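Local coordinates for thermophilic dibenzothiophene desulfurization enzyme C (Paenibacillus sp. A11-2, PDB 5XDC), which probably oxidises dibenzothiophene to its 5-oxide and on to the 5,5-dioxide, using reduced FMN and molecular oxygen, at residues R46-R50 and A163-R167; G241-L246 and L323-V329; R334-V339 and F407-S411. One frame throughout, in Å; residues are numbered along the deposited sequence.

Contact 1: residues R46-R50 and A163-R167; sequences RDAIR and ADADR
A turn of helix offers two arginines to a loop that carries two aspartates, giving a salt-bridge network between the N-terminal helical domain and the middle beta domain of this acyl-CoA dehydrogenase fold. Residues 46-50 are regular alpha helix, with R50 N bonded to R46 O at 2.9 Å. The loop's CA atoms stay well off, D164 8.3 Å from R46 and D166 10.8 Å from R50, so long side chains must bridge the gap. Along the loop, A163 is extended, and its O lies over one face of the R46 guanidinium, 3.5 Å from NH2 but not hydrogen-bonded. D164 then adopts a left-handed helical conformation (58/30) with chi1 t. Its CB points toward the helix, and carboxylate and carbonyl both meet the arginines: OD2 accepts from R46 NE (2.7 Å) and R50 NH1 (2.8 Å), while D164 O accepts from R46 NH2 (2.8 Å) and R50 NH2 (2.7 Å). R46 reaches there as m, t, p and R50 as m, t, t. A165 points its CB away. D166, chi1 m, swings its carboxylate back so that OD2 meets R50 NH2 at 2.8 Å and NE at 3.3 Å. On the helix, D47 OD1 is salt-bridged to R50 NH1 (2.9 Å), with a weak hydrogen bond; K43 forms salt bridges with D47 and D164. R46 also makes a cation-pi contact with F123 and packs on L90 of helix 85-104, the far side of the turn leans on helix 16-38, and the loop leads on into strand 167-174, R167 packing on strand 184-190.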
ATOM      1  N   ARG B  46      32.743 -17.160  12.026  1.00 15.03           N
ATOM      2  CA  ARG B  46      32.268 -18.523  12.216  1.00 13.79           C
ATOM      3  C   ARG B  46      32.977 -19.177  13.402  1.00 19.13           C
ATOM      4  O   ARG B  46      32.348 -19.881  14.194  1.00 16.10           O
ATOM      5  CB  ARG B  46      32.464 -19.336  10.933  1.00 16.50           C
ATOM      6  CG  ARG B  46      31.534 -18.911   9.777  1.00 16.86           C
ATOM      7  CD  ARG B  46      31.880 -19.631   8.489  1.00 17.68           C
ATOM      8  NE  ARG B  46      31.788 -21.080   8.650  1.00 16.21           N
ATOM      9  CZ  ARG B  46      30.670 -21.792   8.508  1.00 14.80           C
ATOM     10  NH1 ARG B  46      29.531 -21.194   8.166  1.00 17.82           N
ATOM     11  NH2 ARG B  46      30.674 -23.096   8.706  1.00 17.17           N
ATOM     12  N   ASP B  47      34.279 -18.927  13.559  1.00 18.48           N
ATOM     13  CA  ASP B  47      34.991 -19.500  14.703  1.00 18.10           C
ATOM     14  C   ASP B  47      34.547 -18.861  16.018  1.00 17.64           C
ATOM     15  O   ASP B  47      34.471 -19.540  17.049  1.00 18.48           O
ATOM     16  CB  ASP B  47      36.505 -19.358  14.518  1.00 17.44           C
ATOM     17  CG  ASP B  47      37.076 -20.323  13.479  1.00 18.50           C
ATOM     18  OD1 ASP B  47      36.389 -21.288  13.082  1.00 18.57           O
ATOM     19  OD2 ASP B  47      38.248 -20.121  13.065  1.00 23.34           O
ATOM     20  N   ALA B  48      34.234 -17.564  16.018  1.00 15.15           N
ATOM     21  CA  ALA B  48      33.672 -16.959  17.222  1.00 18.50           C
ATOM     22  C   ALA B  48      32.356 -17.626  17.605  1.00 17.27           C
ATOM     23  O   ALA B  48      32.081 -17.841  18.790  1.00 17.33           O
ATOM     24  CB  ALA B  48      33.474 -15.457  17.027  1.00 18.93           C
ATOM     25  N   ILE B  49      31.522 -17.955  16.616  1.00 17.81           N
ATOM     26  CA  ILE B  49      30.289 -18.675  16.911  1.00 15.05           C
ATOM     27  C   ILE B  49      30.608 -20.058  17.472  1.00 16.38           C
ATOM     28  O   ILE B  49      29.947 -20.537  18.406  1.00 16.94           O
ATOM     29  CB  ILE B  49      29.402 -18.743  15.650  1.00 14.33           C
ATOM     30  CG1 ILE B  49      28.901 -17.336  15.308  1.00 15.00           C
ATOM     31  CG2 ILE B  49      28.248 -19.717  15.858  1.00 18.28           C
ATOM     32  CD1 ILE B  49      28.140 -17.260  13.992  1.00 17.34           C
ATOM     33  N   ARG B  50      31.628 -20.718  16.915  1.00 17.68           N
ATOM     34  CA  ARG B  50      32.042 -22.019  17.424  1.00 15.29           C
ATOM     35  C   ARG B  50      32.437 -21.935  18.896  1.00 15.31           C
ATOM     36  O   ARG B  50      32.001 -22.756  19.710  1.00 18.33           O
ATOM     37  CB  ARG B  50      33.206 -22.560  16.594  1.00 14.80           C
ATOM     38  CG  ARG B  50      32.828 -23.153  15.252  1.00 16.86           C
ATOM     39  CD  ARG B  50      34.034 -23.865  14.618  1.00 18.29           C
ATOM     40  NE  ARG B  50      33.677 -24.549  13.377  1.00 16.41           N
ATOM     41  CZ  ARG B  50      33.756 -24.019  12.147  1.00 14.49           C
ATOM     42  NH1 ARG B  50      34.181 -22.776  11.966  1.00 16.52           N
ATOM     43  NH2 ARG B  50      33.390 -24.731  11.092  1.00 17.88           N
ATOM     44  N   ALA B 163      30.941 -23.718   2.863  1.00 17.86           N
ATOM     45  CA  ALA B 163      32.362 -23.517   3.104  1.00 18.97           C
ATOM     46  C   ALA B 163      32.631 -23.564   4.597  1.00 17.58           C
ATOM     47  O   ALA B 163      31.807 -23.115   5.399  1.00 16.50           O
ATOM     48  CB  ALA B 163      32.830 -22.170   2.548  1.00 19.78           C
ATOM     49  N   ASP B 164      33.788 -24.109   4.972  1.00 17.80           N
ATOM     50  CA  ASP B 164      34.175 -24.180   6.385  1.00 16.00           C
ATOM     51  C   ASP B 164      33.144 -24.955   7.212  1.00 16.81           C
ATOM     52  O   ASP B 164      32.973 -24.708   8.403  1.00 19.36           O
ATOM     53  CB  ASP B 164      34.376 -22.773   6.953  1.00 17.09           C
ATOM     54  CG  ASP B 164      34.877 -22.769   8.397  1.00 23.85           C
ATOM     55  OD1 ASP B 164      35.873 -23.474   8.693  1.00 20.36           O
ATOM     56  OD2 ASP B 164      34.281 -22.047   9.234  1.00 19.32           O
ATOM     57  N   ALA B 165      32.460 -25.910   6.594  1.00 15.36           N
ATOM     58  CA  ALA B 165      31.444 -26.712   7.269  1.00 15.78           C
ATOM     59  C   ALA B 165      32.065 -27.992   7.810  1.00 16.24           C
ATOM     60  O   ALA B 165      32.734 -28.723   7.071  1.00 20.76           O
ATOM     61  CB  ALA B 165      30.312 -27.069   6.307  1.00 16.67           C
ATOM     62  N   ASP B 166      31.828 -28.276   9.094  1.00 14.41           N
ATOM     63  CA  ASP B 166      32.347 -29.516   9.659  1.00 13.90           C
ATOM     64  C   ASP B 166      31.638 -30.740   9.104  1.00 15.79           C
ATOM     65  O   ASP B 166      32.259 -31.802   8.961  1.00 16.85           O
ATOM     66  CB  ASP B 166      32.239 -29.466  11.181  1.00 16.09           C
ATOM     67  CG  ASP B 166      33.040 -28.335  11.755  1.00 20.34           C
ATOM     68  OD1 ASP B 166      34.252 -28.518  11.940  1.00 20.94           O
ATOM     69  OD2 ASP B 166      32.490 -27.243  11.983  1.00 16.33           O
ATOM     70  N   ARG B 167      30.344 -30.624   8.809  1.00 14.06           N
ATOM     71  CA  ARG B 167      29.560 -31.652   8.155  1.00 12.49           C
ATOM     72  C   ARG B 167      28.624 -30.956   7.177  1.00 13.64           C
ATOM     73  O   ARG B 167      28.198 -29.819   7.410  1.00 14.97           O
ATOM     74  CB  ARG B 167      28.725 -32.493   9.139  1.00 15.10           C
ATOM     75  CG  ARG B 167      29.516 -33.415  10.077  1.00 15.69           C
ATOM     76  CD  ARG B 167      30.170 -34.523   9.286  1.00 21.52           C
ATOM     77  NE  ARG B 167      30.802 -35.555  10.115  1.00 17.68           N
ATOM     78  CZ  ARG B 167      32.037 -35.487  10.604  1.00 19.14           C
ATOM     79  NH1 ARG B 167      32.803 -34.437  10.381  1.00 18.91           N
ATOM     80  NH2 ARG B 167      32.526 -36.502  11.313  1.00 20.33           N
TER

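Contact 2: residues G241-L246 and L323-V329; sequences GSKPSL and LWERNHV. With SO4 (sulfate ion), chain N; SO4 (sulfate ion), chain K.
A Schellman motif ends helix 233-240 at G241, whose phi is positive (59/29), and the short 3-10 turn 243-246 that follows fits against the bend where helix 293-324 gives way to helix 331-363, in the helical C-terminal part of the acyl-CoA dehydrogenase fold. The 3-10 turn is set by S245 N to S242 O and L246 N to K243 O, both 2.9 Å, and S245 OG adds a bond to S242 O at 2.6 Å. On the other side, 323-324 are helical and the chain then turns away: R326 is extended (-79/148), N327 returns to helical angles (-75/-34), and H328 and V329 are extended. The CA atoms of V329 and K243 are 4.8 Å apart, those of L246 and W324 7.9 Å. K243 is the main link. Its side chain, trans at all four chi angles, lies along V329 (CG to CG2, 3.8 Å) and delivers NZ to two carbonyls at the bend, W324 O at 2.9 Å and R326 O at 2.7 Å. Beside it L246 (m, t) places CD1 4.0 Å from L323 CB and 4.2 Å from V329 CG2. The exposed outer face of the bend binds two sulfates, probably from the crystallisation liquor: N327 N and H328 N donate to O2 (2.8 Å) and O4 (2.9 Å) of sulfate N, while R326, also salt-bridged to E322, gives NH1 to O3 (3.0 Å) and NH2 to O2 (2.9 Å) of sulfate K. Where the backbones pass, one water accepts from both K243 N, at 3.0 Å, and V329 N, at 3.1 Å.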
ATOM      1  N   GLY B 241       2.340 -35.945   6.647  1.00 23.00           N
ATOM      2  CA  GLY B 241       2.268 -34.835   7.576  1.00 18.57           C
ATOM      3  C   GLY B 241       2.729 -35.196   8.964  1.00 20.26           C
ATOM      4  O   GLY B 241       2.255 -34.612   9.939  1.00 24.33           O
ATOM      5  N   SER B 242       3.649 -36.154   9.081  1.00 23.07           N
ATOM      6  CA  SER B 242       4.117 -36.637  10.371  1.00 24.96           C
ATOM      7  C   SER B 242       5.228 -35.744  10.928  1.00 25.41           C
ATOM      8  O   SER B 242       5.647 -34.759  10.313  1.00 21.00           O
ATOM      9  CB  SER B 242       4.592 -38.084  10.236  1.00 23.01           C
ATOM     10  OG  SER B 242       5.582 -38.182   9.228  1.00 24.61           O
ATOM     11  N   LYS B 243       5.728 -36.103  12.110  1.00 21.73           N
ATOM     12  CA  LYS B 243       6.654 -35.232  12.823  1.00 19.29           C
ATOM     13  C   LYS B 243       7.858 -34.801  11.989  1.00 16.11           C
ATOM     14  O   LYS B 243       8.259 -33.631  12.108  1.00 18.91           O
ATOM     15  CB  LYS B 243       7.128 -35.907  14.115  1.00 20.03           C
ATOM     16  CG  LYS B 243       7.962 -34.976  14.971  1.00 19.35           C
ATOM     17  CD  LYS B 243       8.426 -35.598  16.257  1.00 23.23           C
ATOM     18  CE  LYS B 243       9.148 -34.558  17.103  1.00 21.73           C
ATOM     19  NZ  LYS B 243       9.788 -35.096  18.336  1.00 25.88           N
ATOM     20  N   PRO B 244       8.506 -35.662  11.194  1.00 17.94           N
ATOM     21  CA  PRO B 244       9.674 -35.190  10.432  1.00 18.17           C
ATOM     22  C   PRO B 244       9.335 -34.085   9.449  1.00 19.91           C
ATOM     23  O   PRO B 244      10.221 -33.283   9.119  1.00 17.91           O
ATOM     24  CB  PRO B 244      10.167 -36.458   9.721  1.00 19.86           C
ATOM     25  CG  PRO B 244       9.673 -37.575  10.587  1.00 18.68           C
ATOM     26  CD  PRO B 244       8.325 -37.117  11.054  1.00 20.94           C
ATOM     27  N   SER B 245       8.086 -34.019   8.974  1.00 17.95           N
ATOM     28  CA  SER B 245       7.682 -32.915   8.110  1.00 22.93           C
ATOM     29  C   SER B 245       7.631 -31.580   8.851  1.00 18.15           C
ATOM     30  O   SER B 245       7.391 -30.552   8.197  1.00 18.47           O
ATOM     31  CB  SER B 245       6.326 -33.215   7.455  1.00 19.79           C
ATOM     32  OG  SER B 245       5.248 -33.041   8.362  1.00 18.54           O
ATOM     33  N   LEU B 246       7.855 -31.548  10.177  1.00 16.35           N
ATOM     34  CA  LEU B 246       8.043 -30.280  10.874  1.00 15.72           C
ATOM     35  C   LEU B 246       9.260 -29.527  10.364  1.00 12.74           C
ATOM     36  O   LEU B 246       9.394 -28.335  10.650  1.00 13.38           O
ATOM     37  CB  LEU B 246       8.215 -30.463  12.378  1.00 16.36           C
ATOM     38  CG  LEU B 246       7.016 -30.894  13.231  1.00 17.55           C
ATOM     39  CD1 LEU B 246       7.482 -31.062  14.679  1.00 18.02           C
ATOM     40  CD2 LEU B 246       5.883 -29.874  13.135  1.00 19.80           C
ATOM     41  N   LEU B 323       5.502 -28.789  19.594  1.00 19.81           N
ATOM     42  CA  LEU B 323       5.406 -29.945  18.712  1.00 20.51           C
ATOM     43  C   LEU B 323       6.741 -30.666  18.564  1.00 19.72           C
ATOM     44  O   LEU B 323       6.758 -31.876  18.323  1.00 20.98           O
ATOM     45  CB  LEU B 323       4.870 -29.522  17.346  1.00 23.10           C
ATOM     46  CG  LEU B 323       3.438 -28.961  17.345  1.00 19.14           C
ATOM     47  CD1 LEU B 323       3.005 -28.672  15.949  1.00 19.06           C
ATOM     48  CD2 LEU B 323       2.444 -29.915  18.017  1.00 21.07           C
ATOM     49  N   TRP B 324       7.851 -29.941  18.705  1.00 19.65           N
ATOM     50  CA  TRP B 324       9.184 -30.546  18.699  1.00 22.34           C
ATOM     51  C   TRP B 324       9.354 -31.551  19.824  1.00 23.38           C
ATOM     52  O   TRP B 324      10.104 -32.523  19.676  1.00 22.39           O
ATOM     53  CB  TRP B 324      10.213 -29.440  18.842  1.00 19.54           C
ATOM     54  CG  TRP B 324      11.682 -29.780  18.923  1.00 18.34           C
ATOM     55  CD1 TRP B 324      12.466 -29.747  20.040  1.00 22.17           C
ATOM     56  CD2 TRP B 324      12.551 -30.109  17.835  1.00 17.11           C
ATOM     57  NE1 TRP B 324      13.765 -30.043  19.716  1.00 22.87           N
ATOM     58  CE2 TRP B 324      13.842 -30.271  18.368  1.00 21.36           C
ATOM     59  CE3 TRP B 324      12.364 -30.274  16.459  1.00 18.57           C
ATOM     60  CZ2 TRP B 324      14.942 -30.589  17.574  1.00 23.03           C
ATOM     61  CZ3 TRP B 324      13.454 -30.596  15.675  1.00 23.27           C
ATOM     62  CH2 TRP B 324      14.723 -30.751  16.234  1.00 20.64           C
ATOM     63  N   GLU B 325       8.702 -31.311  20.959  1.00 25.92           N
ATOM     64  CA  GLU B 325       8.804 -32.192  22.115  1.00 23.79           C
ATOM     65  C   GLU B 325       7.850 -33.378  22.046  1.00 28.33           C
ATOM     66  O   GLU B 325       7.978 -34.292  22.867  1.00 36.49           O
ATOM     67  CB  GLU B 325       8.540 -31.394  23.395  1.00 27.34           C
ATOM     68  CG  GLU B 325       9.602 -30.360  23.720  1.00 23.46           C
ATOM     69  CD  GLU B 325       9.207 -29.481  24.890  1.00 25.90           C
ATOM     70  OE1 GLU B 325       8.104 -29.688  25.439  1.00 52.94           O
ATOM     71  OE2 GLU B 325       9.987 -28.585  25.258  1.00 31.59           O
ATOM     72  N   ARG B 326       6.923 -33.406  21.091  1.00 26.81           N
ATOM     73  CA  ARG B 326       5.958 -34.495  21.002  1.00 28.45           C
ATOM     74  C   ARG B 326       6.594 -35.724  20.371  1.00 33.10           C
ATOM     75  O   ARG B 326       7.471 -35.621  19.512  1.00 26.15           O
ATOM     76  CB  ARG B 326       4.745 -34.090  20.167  1.00 32.34           C
ATOM     77  CG  ARG B 326       3.987 -32.896  20.688  1.00 28.65           C
ATOM     78  CD  ARG B 326       3.092 -33.253  21.847  1.00 41.05           C
ATOM     79  NE  ARG B 326       2.475 -32.069  22.433  1.00 40.00           N
ATOM     80  CZ  ARG B 326       1.336 -31.526  22.013  1.00 29.75           C
ATOM     81  NH1 ARG B 326       0.671 -32.056  21.000  1.00 29.13           N
ATOM     82  NH2 ARG B 326       0.858 -30.449  22.617  1.00 39.17           N
ATOM     83  N   ASN B 327       6.128 -36.903  20.793  1.00 29.80           N
ATOM     84  CA  ASN B 327       6.564 -38.129  20.141  1.00 29.41           C
ATOM     85  C   ASN B 327       5.901 -38.309  18.790  1.00 24.60           C
ATOM     86  O   ASN B 327       6.520 -38.838  17.865  1.00 31.35           O
ATOM     87  CB  ASN B 327       6.268 -39.339  21.031  1.00 36.77           C
ATOM     88  CG  ASN B 327       7.015 -39.283  22.345  1.00 46.19           C
ATOM     89  OD1 ASN B 327       8.210 -38.980  22.378  1.00 43.74           O
ATOM     90  ND2 ASN B 327       6.311 -39.559  23.441  1.00 52.45           N
ATOM     91  N   HIS B 328       4.657 -37.873  18.649  1.00 24.43           N
ATOM     92  CA  HIS B 328       3.957 -37.957  17.381  1.00 24.88           C
ATOM     93  C   HIS B 328       3.280 -36.627  17.101  1.00 22.07           C
ATOM     94  O   HIS B 328       2.887 -35.900  18.018  1.00 26.83           O
ATOM     95  CB  HIS B 328       2.941 -39.089  17.373  1.00 35.28           C
ATOM     96  CG  HIS B 328       3.560 -40.434  17.587  1.00 42.88           C
ATOM     97  ND1 HIS B 328       3.581 -41.054  18.818  1.00 44.76           N
ATOM     98  CD2 HIS B 328       4.220 -41.256  16.737  1.00 41.40           C
ATOM     99  CE1 HIS B 328       4.209 -42.212  18.712  1.00 36.56           C
ATOM    100  NE2 HIS B 328       4.605 -42.359  17.460  1.00 57.85           N
ATOM    101  N   VAL B 329       3.176 -36.317  15.816  1.00 25.43           N
ATOM    102  CA  VAL B 329       2.552 -35.091  15.346  1.00 22.67           C
ATOM    103  C   VAL B 329       1.600 -35.468  14.228  1.00 19.41           C
ATOM    104  O   VAL B 329       1.965 -36.243  13.333  1.00 24.94           O
ATOM    105  CB  VAL B 329       3.597 -34.073  14.857  1.00 20.89           C
ATOM    106  CG1 VAL B 329       2.906 -32.847  14.262  1.00 28.38           C
ATOM    107  CG2 VAL B 329       4.509 -33.672  16.001  1.00 23.07           C
TER
HETATM  108  S   SO4 N 505       2.925 -37.437  22.408  1.00 63.64           S
HETATM  109  O1  SO4 N 505       1.831 -36.516  22.705  1.00 59.99           O
HETATM  110  O2  SO4 N 505       4.190 -36.864  22.870  1.00 42.23           O
HETATM  111  O3  SO4 N 505       2.704 -38.707  23.102  1.00 79.20           O
HETATM  112  O4  SO4 N 505       2.952 -37.683  20.966  1.00 37.03           O
HETATM  113  S   SO4 K 502      -2.525 -30.024  20.831  1.00 39.66           S
HETATM  114  O1  SO4 K 502      -3.768 -29.620  21.486  1.00 44.28           O
HETATM  115  O2  SO4 K 502      -1.421 -29.223  21.360  1.00 35.16           O
HETATM  116  O3  SO4 K 502      -2.261 -31.439  21.105  1.00 49.17           O
HETATM  117  O4  SO4 K 502      -2.700 -29.851  19.390  1.00 35.36           O
HETATM  118  O   HOH W   1       4.609 -38.276  13.879  1.00 24.64           O

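Contact 3: residues R334-V339 and F407-S411; sequences RGQLMV and FPTPS
Residues 334-339 are regular alpha helix, with M338 N on R334 O and V339 N on G335 O (both 2.9 Å), and the tail 407-411 crosses this turn in an extended, largely polyproline-like conformation, closest at G335 and F407, whose CA atoms are 5.2 Å apart. This is the chain's C-terminal tail, after helix 391-404, laid on helix 331-363 of the acyl-CoA dehydrogenase-like C-terminal helical domain, without a direct hydrogen bond between the segments. G335 makes the approach possible: a CB there would fall 2.4 Å from F407 CG. The ring of F407 (chi1 m) instead presses on the backbone of G335 and Q336, CD1 to G335 C at 3.3 Å and CE1 to Q336 N at 3.4 Å. One turn on, P408 is held by V339 (CG2 to CD, 3.8 Å) and M338 (CG to CG, 3.7 Å). P410 CB lies over one face of the R334 guanidinium, 3.6 Å from NH2; that arginine pairs with the C-terminal carboxylate of S414, which follows Y413, a contact of FMN in another structure of this protein but not here. Water 2 completes the join, accepting from R334 NH1 (2.9 Å) and donating to P408 O (2.8 Å).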
ATOM      1  N   ARG B 334       0.643 -30.254  12.231  1.00 18.67           N
ATOM      2  CA  ARG B 334       1.694 -29.760  11.350  1.00 20.00           C
ATOM      3  C   ARG B 334       1.146 -28.703  10.398  1.00 19.10           C
ATOM      4  O   ARG B 334       1.795 -27.676  10.161  1.00 18.12           O
ATOM      5  CB  ARG B 334       2.304 -30.922  10.567  1.00 20.02           C
ATOM      6  CG  ARG B 334       3.532 -30.555   9.755  1.00 21.26           C
ATOM      7  CD  ARG B 334       3.208 -30.158   8.320  1.00 21.02           C
ATOM      8  NE  ARG B 334       4.444 -30.037   7.553  1.00 16.93           N
ATOM      9  CZ  ARG B 334       4.605 -29.306   6.454  1.00 18.48           C
ATOM     10  NH1 ARG B 334       3.608 -28.584   5.955  1.00 19.13           N
ATOM     11  NH2 ARG B 334       5.788 -29.291   5.859  1.00 17.00           N
ATOM     12  N   GLY B 335      -0.049 -28.943   9.855  1.00 18.75           N
ATOM     13  CA  GLY B 335      -0.629 -28.015   8.898  1.00 20.32           C
ATOM     14  C   GLY B 335      -0.976 -26.678   9.516  1.00 21.34           C
ATOM     15  O   GLY B 335      -0.680 -25.624   8.943  1.00 18.30           O
ATOM     16  N   GLN B 336      -1.594 -26.695  10.696  1.00 17.99           N
ATOM     17  CA  GLN B 336      -1.863 -25.447  11.406  1.00 21.36           C
ATOM     18  C   GLN B 336      -0.574 -24.700  11.698  1.00 21.87           C
ATOM     19  O   GLN B 336      -0.509 -23.475  11.553  1.00 18.70           O
ATOM     20  CB  GLN B 336      -2.604 -25.713  12.711  1.00 22.16           C
ATOM     21  CG  GLN B 336      -4.024 -26.185  12.510  1.00 31.37           C
ATOM     22  CD  GLN B 336      -4.700 -26.528  13.820  1.00 65.63           C
ATOM     23  OE1 GLN B 336      -4.169 -26.243  14.897  1.00 79.15           O
ATOM     24  NE2 GLN B 336      -5.875 -27.144  13.738  1.00 67.42           N
ATOM     25  N   LEU B 337       0.473 -25.418  12.108  1.00 15.39           N
ATOM     26  CA  LEU B 337       1.733 -24.744  12.369  1.00 16.52           C
ATOM     27  C   LEU B 337       2.281 -24.120  11.095  1.00 12.96           C
ATOM     28  O   LEU B 337       2.730 -22.968  11.108  1.00 15.29           O
ATOM     29  CB  LEU B 337       2.742 -25.718  12.965  1.00 17.88           C
ATOM     30  CG  LEU B 337       4.118 -25.088  13.168  1.00 14.38           C
ATOM     31  CD1 LEU B 337       4.136 -23.927  14.142  1.00 14.88           C
ATOM     32  CD2 LEU B 337       5.135 -26.151  13.590  1.00 18.16           C
ATOM     33  N   MET B 338       2.245 -24.856   9.985  1.00 13.95           N
ATOM     34  CA  MET B 338       2.772 -24.322   8.733  1.00 16.08           C
ATOM     35  C   MET B 338       1.998 -23.081   8.296  1.00 18.92           C
ATOM     36  O   MET B 338       2.584 -22.123   7.788  1.00 15.15           O
ATOM     37  CB  MET B 338       2.735 -25.388   7.645  1.00 16.03           C
ATOM     38  CG  MET B 338       3.398 -24.950   6.336  1.00 14.88           C
ATOM     39  SD  MET B 338       5.184 -24.712   6.465  1.00 17.46           S
ATOM     40  CE  MET B 338       5.325 -22.956   6.075  1.00 15.91           C
ATOM     41  N   VAL B 339       0.679 -23.078   8.487  1.00 16.41           N
ATOM     42  CA  VAL B 339      -0.101 -21.884   8.159  1.00 15.96           C
ATOM     43  C   VAL B 339       0.334 -20.709   9.029  1.00 17.37           C
ATOM     44  O   VAL B 339       0.479 -19.581   8.545  1.00 16.68           O
ATOM     45  CB  VAL B 339      -1.608 -22.185   8.293  1.00 20.89           C
ATOM     46  CG1 VAL B 339      -2.438 -20.910   8.186  1.00 19.89           C
ATOM     47  CG2 VAL B 339      -2.032 -23.161   7.230  1.00 18.87           C
ATOM     48  N   PHE B 407      -4.901 -27.761   4.198  1.00 18.39           N
ATOM     49  CA  PHE B 407      -3.564 -27.462   4.681  1.00 17.14           C
ATOM     50  C   PHE B 407      -2.559 -27.514   3.531  1.00 17.96           C
ATOM     51  O   PHE B 407      -2.795 -28.164   2.516  1.00 18.99           O
ATOM     52  CB  PHE B 407      -3.159 -28.446   5.771  1.00 20.24           C
ATOM     53  CG  PHE B 407      -3.921 -28.269   7.051  1.00 19.50           C
ATOM     54  CD1 PHE B 407      -3.784 -27.114   7.804  1.00 21.72           C
ATOM     55  CD2 PHE B 407      -4.790 -29.250   7.494  1.00 31.48           C
ATOM     56  CE1 PHE B 407      -4.480 -26.940   8.973  1.00 28.20           C
ATOM     57  CE2 PHE B 407      -5.497 -29.083   8.669  1.00 29.50           C
ATOM     58  CZ  PHE B 407      -5.342 -27.933   9.412  1.00 28.07           C
ATOM     59  N   PRO B 408      -1.444 -26.793   3.635  1.00 15.80           N
ATOM     60  CA  PRO B 408      -0.459 -26.850   2.548  1.00 19.29           C
ATOM     61  C   PRO B 408       0.053 -28.271   2.357  1.00 21.55           C
ATOM     62  O   PRO B 408       0.166 -29.045   3.305  1.00 20.94           O
ATOM     63  CB  PRO B 408       0.657 -25.898   3.008  1.00 21.36           C
ATOM     64  CG  PRO B 408       0.342 -25.499   4.397  1.00 25.57           C
ATOM     65  CD  PRO B 408      -1.101 -25.804   4.666  1.00 15.64           C
ATOM     66  N   THR B 409       0.357 -28.609   1.119  1.00 18.29           N
ATOM     67  CA  THR B 409       0.970 -29.908   0.835  1.00 23.08           C
ATOM     68  C   THR B 409       2.413 -29.894   1.319  1.00 18.84           C
ATOM     69  O   THR B 409       3.219 -29.104   0.807  1.00 18.18           O
ATOM     70  CB  THR B 409       0.906 -30.206  -0.655  1.00 26.14           C
ATOM     71  OG1 THR B 409      -0.462 -30.233  -1.075  1.00 29.22           O
ATOM     72  CG2 THR B 409       1.558 -31.562  -0.976  1.00 25.88           C
ATOM     73  N   PRO B 410       2.793 -30.731   2.284  1.00 17.81           N
ATOM     74  CA  PRO B 410       4.171 -30.677   2.785  1.00 18.68           C
ATOM     75  C   PRO B 410       5.186 -30.928   1.683  1.00 14.87           C
ATOM     76  O   PRO B 410       5.008 -31.792   0.819  1.00 19.06           O
ATOM     77  CB  PRO B 410       4.203 -31.780   3.848  1.00 19.53           C
ATOM     78  CG  PRO B 410       2.802 -31.839   4.333  1.00 20.44           C
ATOM     79  CD  PRO B 410       1.970 -31.653   3.086  1.00 22.45           C
ATOM     80  N   SER B 411       6.274 -30.175   1.743  1.00 17.02           N
ATOM     81  CA  SER B 411       7.326 -30.226   0.742  1.00 13.80           C
ATOM     82  C   SER B 411       8.551 -29.552   1.343  1.00 13.07           C
ATOM     83  O   SER B 411       8.571 -29.204   2.527  1.00 16.43           O
ATOM     84  CB  SER B 411       6.871 -29.540  -0.552  1.00 17.31           C
ATOM     85  OG  SER B 411       6.995 -28.130  -0.397  1.00 17.81           O
TER
HETATM   86  O   HOH W   2       0.746 -28.958   6.031  1.00 19.64           O

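From the N terminus the three contacts come in series, none nested in or crossing another. Contact 1 closes first, tying helix 43-52 to the loop before strand 167-174 and so the N-terminal helices to the middle beta domain. The chain then runs through the remaining strands of that domain before entering the C-terminal helices; contact 2 closes the excursion through helices 247-276 and 293-324, and contact 3 brings the C-terminal tail back to helix 331-363. Contacts 2 and 3 share a border, their centres about 12 Å apart: S245 O lies 3.1 Å from R334 NE, a probable hydrogen bond. Contact 1 stands apart, its centre about 32 Å from that of contact 3.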